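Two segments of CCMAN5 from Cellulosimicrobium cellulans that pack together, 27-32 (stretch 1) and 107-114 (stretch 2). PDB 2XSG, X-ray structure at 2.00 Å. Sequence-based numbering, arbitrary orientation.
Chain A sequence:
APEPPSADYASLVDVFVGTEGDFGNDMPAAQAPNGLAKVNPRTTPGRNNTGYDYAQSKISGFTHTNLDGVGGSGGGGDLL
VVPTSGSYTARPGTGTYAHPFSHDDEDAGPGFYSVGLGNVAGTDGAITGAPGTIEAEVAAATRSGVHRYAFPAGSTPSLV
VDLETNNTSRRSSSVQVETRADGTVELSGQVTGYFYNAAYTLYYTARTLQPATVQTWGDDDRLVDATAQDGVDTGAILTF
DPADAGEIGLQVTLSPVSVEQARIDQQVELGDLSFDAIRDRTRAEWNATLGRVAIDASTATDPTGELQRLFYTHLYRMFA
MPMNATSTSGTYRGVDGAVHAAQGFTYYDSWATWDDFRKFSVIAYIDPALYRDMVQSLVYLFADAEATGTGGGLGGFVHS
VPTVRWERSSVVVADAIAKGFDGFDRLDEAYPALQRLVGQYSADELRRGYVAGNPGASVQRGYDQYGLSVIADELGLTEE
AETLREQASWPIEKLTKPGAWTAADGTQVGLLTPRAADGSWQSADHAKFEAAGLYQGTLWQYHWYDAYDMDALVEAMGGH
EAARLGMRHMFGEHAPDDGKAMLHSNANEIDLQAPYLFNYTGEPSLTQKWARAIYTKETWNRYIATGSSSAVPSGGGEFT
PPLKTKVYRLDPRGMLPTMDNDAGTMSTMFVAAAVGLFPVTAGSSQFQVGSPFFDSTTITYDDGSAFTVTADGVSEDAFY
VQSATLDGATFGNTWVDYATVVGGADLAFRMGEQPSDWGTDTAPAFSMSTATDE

Stretch 1, residues 27-32: MPAAQA
Stretch 2 107-114: DAGPGFYS

An irregular segment lies against a tight beta hairpin in this small contact, held by alanine and proline packing and by two bridging waters, with no direct hydrogen bond between the stretches.

The hairpin is the ordered partner. Strand 107-109 (D107 -152/132, A108 -154/161) enters from earlier in the chain, a type II turn runs from G109 to F112, and strand 112-114 (F112 -148/153, Y113 -146/139, S114 -139/144) returns antiparallel to the first. The ladder is closed by D107 N to S114 O at 2.8 Å and S114 N to D107 O at 2.7 Å, then by F112 N to G109 O at 2.9 Å and G109 N to F112 O at 3.3 Å. At the turn corners P110 sits at phi/psi -53/110 and G111 at 101/-6. The positive phi of G111 by itself calls for glycine, since a CB would be jammed against the carbonyl oxygen of P110. G109 is almost fully extended, -179/-178, and an ideal CB there would come within 3.0 Å of P110 CD. D107 has chi1 -175° (t), chi2 36°; S114 has chi1 -43° (m).

Stretch 1 has no regular helix or strand. M27 (p, t, p) is at -121/148, P28 turns the chain at -85/6, and A29 (-48/141), A30 (-69/124), Q31 (-155/149) and A32 (-86/168) carry it onward, obliquely and broadly against the direction of strand 112-114. Its register is set by A30 CA lying 4.4 Å from F112 CA, while P28 CA stands 7.1 Å from A108 CA. The close approach at A30 suits its small side chain: CB points toward the hairpin and rests 3.6 Å from F112 CA, 3.7 Å from G111 O and 3.8 Å from Y113 N. A methyl thus packs directly on backbone, and its contact with the Y113 side chain is looser, CB to CB at 4.5 Å.

P28, C-gamma endo, also points toward stretch 2. Its CB lies 4.3 Å from Y113 CD2, an apolar contact, and its carbonyl O approaches the same CD2 at 4.0 Å, oblique to the ring. Y113 turns its CB toward stretch 1 with chi1 171° (t) and chi2 -82°; its OH is hydrogen-bonded just beyond the stretches. Strand alternation sends F112 away, chi1 82° (p), chi2 -80°. A108 adds a light touch, its CB 4.3 Å from P28 O.

Q31 contributes through its backbone: its O is 3.6 Å from G111 N, while its CB points away and the side chain, chi1 52° (p), chi2 -163° (t), chi3 16°, is anchored through NE2 elsewhere in the structure.

Water supplies the polar links. Water 1 lies 2.8 Å from both P28 O and F112 O, placed to donate to either; with more acceptors in reach than protons, it need not serve both at once. Water 2 accepts from Q31 N at 3.1 Å and G111 N at 2.9 Å, bridging two amides. The rule is modest: 238 Å² of buried surface, summed over both sides, combines small apolar contacts with waters between like backbone groups.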

# COMPACT_ATOMS: atom_id res chain seq x y z
N MET A 27 0.78 1.29 10.37
CA MET A 27 0.34 2.11 11.50
C MET A 27 -0.84 1.49 12.24
O MET A 27 -1.68 0.84 11.63
CB MET A 27 -0.03 3.51 10.99
CG MET A 27 -1.27 3.55 10.09
SD MET A 27 -1.46 5.15 9.28
CE MET A 27 -0.24 4.96 7.95
N PRO A 28 -0.92 1.71 13.57
CA PRO A 28 -2.13 1.32 14.29
C PRO A 28 -3.23 2.39 14.22
O PRO A 28 -4.27 2.25 14.87
CB PRO A 28 -1.62 1.17 15.72
CG PRO A 28 -0.58 2.26 15.83
CD PRO A 28 0.09 2.31 14.46
N ALA A 29 -3.01 3.44 13.44
CA ALA A 29 -3.91 4.61 13.35
C ALA A 29 -5.39 4.29 13.18
O ALA A 29 -5.76 3.37 12.42
CB ALA A 29 -3.46 5.54 12.22
N ALA A 30 -6.23 5.06 13.85
CA ALA A 30 -7.67 4.96 13.63
C ALA A 30 -7.99 5.49 12.23
O ALA A 30 -7.61 6.62 11.89
CB ALA A 30 -8.45 5.74 14.70
N GLN A 31 -8.63 4.67 11.41
CA GLN A 31 -8.96 5.09 10.05
C GLN A 31 -10.16 4.35 9.48
O GLN A 31 -10.41 3.19 9.83
CB GLN A 31 -7.74 4.99 9.12
CG GLN A 31 -7.00 3.65 9.12
CD GLN A 31 -5.62 3.77 8.51
OE1 GLN A 31 -5.12 4.88 8.37
NE2 GLN A 31 -4.99 2.66 8.19
N ALA A 32 -10.90 5.03 8.60
CA ALA A 32 -12.01 4.39 7.89
C ALA A 32 -11.46 3.70 6.65
O ALA A 32 -10.31 3.97 6.27
CB ALA A 32 -13.07 5.42 7.51
N ASP A 107 -5.54 -0.27 23.33
CA ASP A 107 -6.56 -1.05 22.62
C ASP A 107 -6.90 -0.36 21.28
O ASP A 107 -7.13 0.84 21.24
CB ASP A 107 -7.81 -1.14 23.51
CG ASP A 107 -8.90 -2.01 22.93
OD1 ASP A 107 -8.58 -3.05 22.29
OD2 ASP A 107 -10.09 -1.67 23.14
N ALA A 108 -6.93 -1.13 20.19
CA ALA A 108 -7.24 -0.57 18.89
C ALA A 108 -7.81 -1.63 17.96
O ALA A 108 -7.66 -2.82 18.19
CB ALA A 108 -5.98 0.13 18.25
N GLY A 109 -8.48 -1.15 16.92
CA GLY A 109 -9.08 -2.00 15.90
C GLY A 109 -9.73 -1.09 14.88
O GLY A 109 -9.63 0.15 15.01
N PRO A 110 -10.39 -1.67 13.86
CA PRO A 110 -10.88 -0.88 12.73
C PRO A 110 -11.73 0.34 13.11
O PRO A 110 -12.85 0.19 13.58
CB PRO A 110 -11.66 -1.91 11.90
CG PRO A 110 -10.90 -3.16 12.10
CD PRO A 110 -10.53 -3.12 13.59
N GLY A 111 -11.17 1.53 12.91
CA GLY A 111 -11.86 2.79 13.17
C GLY A 111 -11.51 3.50 14.46
O GLY A 111 -11.99 4.61 14.71
N PHE A 112 -10.69 2.86 15.30
CA PHE A 112 -10.44 3.40 16.65
C PHE A 112 -9.05 3.10 17.18
O PHE A 112 -8.44 2.11 16.80
CB PHE A 112 -11.54 2.97 17.65
CG PHE A 112 -11.36 1.58 18.23
CD1 PHE A 112 -11.74 0.46 17.51
CD2 PHE A 112 -10.87 1.42 19.52
CE1 PHE A 112 -11.61 -0.82 18.04
CE2 PHE A 112 -10.72 0.14 20.07
CZ PHE A 112 -11.09 -0.99 19.32
N TYR A 113 -8.57 3.95 18.07
CA TYR A 113 -7.39 3.64 18.87
C TYR A 113 -7.51 4.27 20.27
O TYR A 113 -7.98 5.40 20.41
CB TYR A 113 -6.12 4.12 18.15
CG TYR A 113 -4.87 4.02 18.99
CD1 TYR A 113 -4.56 5.03 19.91
CD2 TYR A 113 -4.00 2.96 18.84
CE1 TYR A 113 -3.42 4.96 20.68
CE2 TYR A 113 -2.84 2.88 19.61
CZ TYR A 113 -2.56 3.89 20.53
OH TYR A 113 -1.43 3.82 21.31
N SER A 114 -7.11 3.52 21.30
CA SER A 114 -7.20 4.03 22.68
C SER A 114 -5.95 3.65 23.47
O SER A 114 -5.37 2.57 23.26
CB SER A 114 -8.49 3.54 23.37
OG SER A 114 -9.63 3.62 22.50
O HOH W 1 -6.89 1.42 14.58
O HOH W 2 -8.34 1.69 12.33